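Local atomic coordinates of IclR transcriptional regulator (Thermotoga maritima, PDB entry 1MKM), a protein that probably binds DNA as a transcription factor of the IclR family, through a winged helix-turn-helix domain joined to a zinc-binding C-terminal domain. Residues K9-E12 against I13-F16; K42-V45 against V46-E49. All blocks are in the same frame, centred on the assembly; numbering follows the deposited sequence.

Contact 1 lies within helix 6-19 and contact 2 within helix 37-50, both in the helix-turn-helix domain, with centres about 11 Å apart. Each is partly buried and held by main-chain bonds, and the two meet directly: Tyr43 of contact 2 lies on Lys9, Ala10 and Ile13, with Lys9 CG 3.4 Å from Tyr43 OH, while Met44 SD packs on Ile13 CG2. Both also touch the second subunit, contact 1 with the aromatic ring of Phe11, contact 2 with aliphatic Leu47 among others. Their outer faces differ: contact 1 carries partly exposed Glu12 and Asp15, contact 2 the exposed Val45 and Glu49.

Contact 1. Residues K9-E12 against I13-F16; sequences KAFE and ILDF
Ile13 N donates to Lys9 O at 2.9 Å and Leu14 N to Ala10 O at 3.0 Å. Lys9 O also accepts from Glu12 N, so two N-H groups grip one oxygen. The two bonds that follow are longer or more bent: Asp15 N reaches Phe11 O at 3.3 Å, and Phe16 N meets Glu12 O with an N-H...O angle of 141°. Ile13 places CG1 beside its own backbone N (chi1 -60°), which lays this branch against Lys9 O at 3.1 Å; CD1 then crosses the folded lysine chain, 4.1 Å from Lys9 CG. On another side of the helix, Leu14 CD2 comes obliquely to the Phe11 ring, 4.4 Å from Phe11 CD1. That ring also meets Phe11 and Phe52 of the second subunit, whereas Ile13 packs on Phe33 and helix 37-50 of its own chain. This short piece of helix 6-19 thus belongs to the first helix of the winged helix-turn-helix domain, with one apolar face in the domain core and another at the dimer contact.

Contact 2. Residues K42-V45 against V46-E49; sequences KYMV and VLEE
Met44 and Leu47 meet on the buried side of helix 37-50, the third helix of the winged helix-turn-helix domain and, by its place in that fold, probably the recognition helix. Met44 SD touches Leu47 CD1 at 4.1 Å, the two chains slanting across one another; bends at chi2 and chi3 curl the methionine. Leu47 CG lies 3.3 Å from Tyr43 O, the same oxygen that accepts the hydrogen bond from Leu47 N at 3.0 Å. Glu48 N binds Met44 O at 2.9 Å, and Glu49 N reaches Val45 O at the same length. The helical winding kept by these i to i+4 bonds brings Met44 and Leu47, three residues apart, onto the same side of the helix. Beyond them, Met44 packs on Ile17, Val53 and Tyr61, tying the helix to helix 6-19 and both strands of the wing, and Glu48 lies on Arg55 and Tyr61. Leu47 rests on Phe11 of the second subunit, and Val46 on Lys8 of that subunit. Where exposed Val45 adjoins buried Val46, Val45 CG1 stands between its own N and carbonyl carbon (chi1 62°) and lies 4.1 Å from Val46 CG2, the methyl that in turn sits 3.4 Å from Lys42 O.

Contact 1. Residues K9-E12 against I13-F16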
loop_
_atom_site.group_PDB
_atom_site.type_symbol
_atom_site.label_atom_id
_atom_site.label_comp_id
_atom_site.label_asym_id
_atom_site.label_seq_id
_atom_site.Cartn_x
_atom_site.Cartn_y
_atom_site.Cartn_z
ATOM N N LYS B 9 33.118 -15.571 2.364
ATOM C CA LYS B 9 31.954 -15.806 3.208
ATOM C C LYS B 9 31.100 -14.550 3.342
ATOM O O LYS B 9 29.871 -14.604 3.253
ATOM C CB LYS B 9 32.383 -16.277 4.599
ATOM C CG LYS B 9 31.213 -16.564 5.525
ATOM C CD LYS B 9 30.316 -17.641 4.942
ATOM C CE LYS B 9 31.009 -18.996 4.948
ATOM N NZ LYS B 9 31.309 -19.454 6.335
ATOM N N ALA B 10 31.766 -13.422 3.565
ATOM C CA ALA B 10 31.087 -12.148 3.713
ATOM C C ALA B 10 30.197 -11.888 2.500
ATOM O O ALA B 10 28.999 -11.635 2.637
ATOM C CB ALA B 10 32.113 -11.031 3.862
ATOM N N PHE B 11 30.793 -11.971 1.314
ATOM C CA PHE B 11 30.072 -11.728 0.071
ATOM C C PHE B 11 29.056 -12.788 -0.326
ATOM O O PHE B 11 28.283 -12.589 -1.256
ATOM C CB PHE B 11 31.072 -11.485 -1.056
ATOM C CG PHE B 11 31.766 -10.167 -0.941
ATOM C CD1 PHE B 11 31.069 -8.986 -1.174
ATOM C CD2 PHE B 11 33.092 -10.094 -0.534
ATOM C CE1 PHE B 11 31.679 -7.755 -0.998
ATOM C CE2 PHE B 11 33.714 -8.873 -0.352
ATOM C CZ PHE B 11 33.005 -7.695 -0.585
ATOM N N GLU B 12 29.063 -13.916 0.372
ATOM C CA GLU B 12 28.095 -14.962 0.103
ATOM C C GLU B 12 26.885 -14.663 0.979
ATOM O O GLU B 12 25.740 -14.805 0.553
ATOM C CB GLU B 12 28.678 -16.338 0.428
ATOM C CG GLU B 12 29.459 -16.943 -0.730
ATOM C CD GLU B 12 30.262 -18.171 -0.336
ATOM O OE1 GLU B 12 29.692 -19.099 0.280
ATOM O OE2 GLU B 12 31.472 -18.208 -0.655
ATOM N N ILE B 13 27.149 -14.233 2.208
ATOM C CA ILE B 13 26.066 -13.893 3.119
ATOM C C ILE B 13 25.296 -12.692 2.552
ATOM O O ILE B 13 24.069 -12.703 2.483
ATOM C CB ILE B 13 26.605 -13.537 4.513
ATOM C CG1 ILE B 13 27.373 -14.728 5.080
ATOM C CG2 ILE B 13 25.462 -13.129 5.429
ATOM C CD1 ILE B 13 27.767 -14.553 6.504
ATOM N N LEU B 14 26.036 -11.664 2.140
ATOM C CA LEU B 14 25.431 -10.465 1.581
ATOM C C LEU B 14 24.645 -10.797 0.316
ATOM O O LEU B 14 23.485 -10.408 0.192
ATOM C CB LEU B 14 26.507 -9.418 1.278
ATOM C CG LEU B 14 26.088 -8.116 0.569
ATOM C CD1 LEU B 14 25.128 -7.319 1.433
ATOM C CD2 LEU B 14 27.335 -7.274 0.260
ATOM N N ASP B 15 25.262 -11.521 -0.619
ATOM C CA ASP B 15 24.575 -11.876 -1.854
ATOM C C ASP B 15 23.252 -12.538 -1.539
ATOM O O ASP B 15 22.269 -12.357 -2.264
ATOM C CB ASP B 15 25.422 -12.817 -2.715
ATOM C CG ASP B 15 24.693 -13.266 -3.981
ATOM O OD1 ASP B 15 23.923 -14.248 -3.925
ATOM O OD2 ASP B 15 24.876 -12.627 -5.039
ATOM N N PHE B 16 23.231 -13.288 -0.441
ATOM C CA PHE B 16 22.036 -13.999 -0.005
ATOM C C PHE B 16 20.926 -13.095 0.533
ATOM O O PHE B 16 19.754 -13.319 0.251
ATOM C CB PHE B 16 22.403 -15.034 1.067
ATOM C CG PHE B 16 21.211 -15.611 1.786
ATOM C CD1 PHE B 16 20.300 -16.426 1.115
ATOM C CD2 PHE B 16 20.988 -15.315 3.130
ATOM C CE1 PHE B 16 19.180 -16.940 1.764
ATOM C CE2 PHE B 16 19.874 -15.816 3.799
ATOM C CZ PHE B 16 18.962 -16.636 3.110
#

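Contact 2. Residues K42-V45 against V46-E49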
loop_
_atom_site.group_PDB
_atom_site.type_symbol
_atom_site.label_atom_id
_atom_site.label_comp_id
_atom_site.label_asym_id
_atom_site.label_seq_id
_atom_site.Cartn_x
_atom_site.Cartn_y
_atom_site.Cartn_z
ATOM N N LYS B 42 29.727 -11.098 13.648
ATOM C CA LYS B 42 30.953 -10.501 13.147
ATOM C C LYS B 42 30.679 -9.940 11.748
ATOM O O LYS B 42 30.993 -8.786 11.462
ATOM C CB LYS B 42 32.073 -11.549 13.113
ATOM C CG LYS B 42 33.452 -11.000 13.493
ATOM C CD LYS B 42 34.392 -12.112 13.972
ATOM C CE LYS B 42 33.798 -12.839 15.178
ATOM N NZ LYS B 42 34.645 -13.965 15.662
ATOM N N TYR B 43 30.075 -10.750 10.883
ATOM C CA TYR B 43 29.764 -10.298 9.535
ATOM C C TYR B 43 28.594 -9.313 9.516
ATOM O O TYR B 43 28.683 -8.252 8.905
ATOM C CB TYR B 43 29.421 -11.476 8.630
ATOM C CG TYR B 43 30.532 -12.471 8.431
ATOM C CD1 TYR B 43 30.760 -13.482 9.361
ATOM C CD2 TYR B 43 31.325 -12.440 7.283
ATOM C CE1 TYR B 43 31.739 -14.444 9.146
ATOM C CE2 TYR B 43 32.312 -13.395 7.058
ATOM C CZ TYR B 43 32.509 -14.395 7.994
ATOM O OH TYR B 43 33.463 -15.359 7.774
ATOM N N MET B 44 27.500 -9.663 10.187
ATOM C CA MET B 44 26.309 -8.807 10.221
ATOM C C MET B 44 26.514 -7.408 10.833
ATOM O O MET B 44 25.885 -6.442 10.402
ATOM C CB MET B 44 25.175 -9.533 10.947
ATOM C CG MET B 44 24.714 -10.828 10.266
ATOM S SD MET B 44 24.322 -10.658 8.498
ATOM C CE MET B 44 23.363 -9.116 8.508
ATOM N N VAL B 45 27.384 -7.289 11.831
ATOM C CA VAL B 45 27.615 -5.986 12.441
ATOM C C VAL B 45 28.344 -5.053 11.472
ATOM O O VAL B 45 28.023 -3.866 11.390
ATOM C CB VAL B 45 28.412 -6.100 13.782
ATOM C CG1 VAL B 45 29.787 -6.693 13.541
ATOM C CG2 VAL B 45 28.535 -4.729 14.431
ATOM N N VAL B 46 29.321 -5.581 10.737
ATOM C CA VAL B 46 30.056 -4.759 9.773
ATOM C C VAL B 46 29.160 -4.403 8.584
ATOM O O VAL B 46 29.139 -3.253 8.131
ATOM C CB VAL B 46 31.338 -5.474 9.258
ATOM C CG1 VAL B 46 32.053 -4.582 8.268
ATOM C CG2 VAL B 46 32.280 -5.798 10.427
ATOM N N LEU B 47 28.424 -5.391 8.079
ATOM C CA LEU B 47 27.511 -5.162 6.963
ATOM C C LEU B 47 26.499 -4.105 7.376
ATOM O O LEU B 47 26.132 -3.239 6.581
ATOM C CB LEU B 47 26.773 -6.446 6.582
ATOM C CG LEU B 47 27.567 -7.576 5.919
ATOM C CD1 LEU B 47 26.687 -8.823 5.689
ATOM C CD2 LEU B 47 28.112 -7.071 4.615
ATOM N N GLU B 48 26.051 -4.167 8.626
ATOM C CA GLU B 48 25.081 -3.192 9.101
ATOM C C GLU B 48 25.702 -1.800 9.234
ATOM O O GLU B 48 25.118 -0.809 8.792
ATOM C CB GLU B 48 24.491 -3.628 10.438
ATOM C CG GLU B 48 23.436 -2.675 10.941
ATOM C CD GLU B 48 22.749 -3.158 12.202
ATOM O OE1 GLU B 48 21.976 -2.365 12.776
ATOM O OE2 GLU B 48 22.966 -4.312 12.622
ATOM N N GLU B 49 26.893 -1.745 9.838
ATOM C CA GLU B 49 27.623 -0.491 10.046
ATOM C C GLU B 49 27.987 0.184 8.717
ATOM O O GLU B 49 28.087 1.414 8.633
ATOM C CB GLU B 49 28.893 -0.773 10.866
ATOM C CG GLU B 49 30.158 -0.075 10.368
ATOM C CD GLU B 49 30.497 1.181 11.147
ATOM O OE1 GLU B 49 30.875 1.059 12.332
ATOM O OE2 GLU B 49 30.387 2.288 10.576
#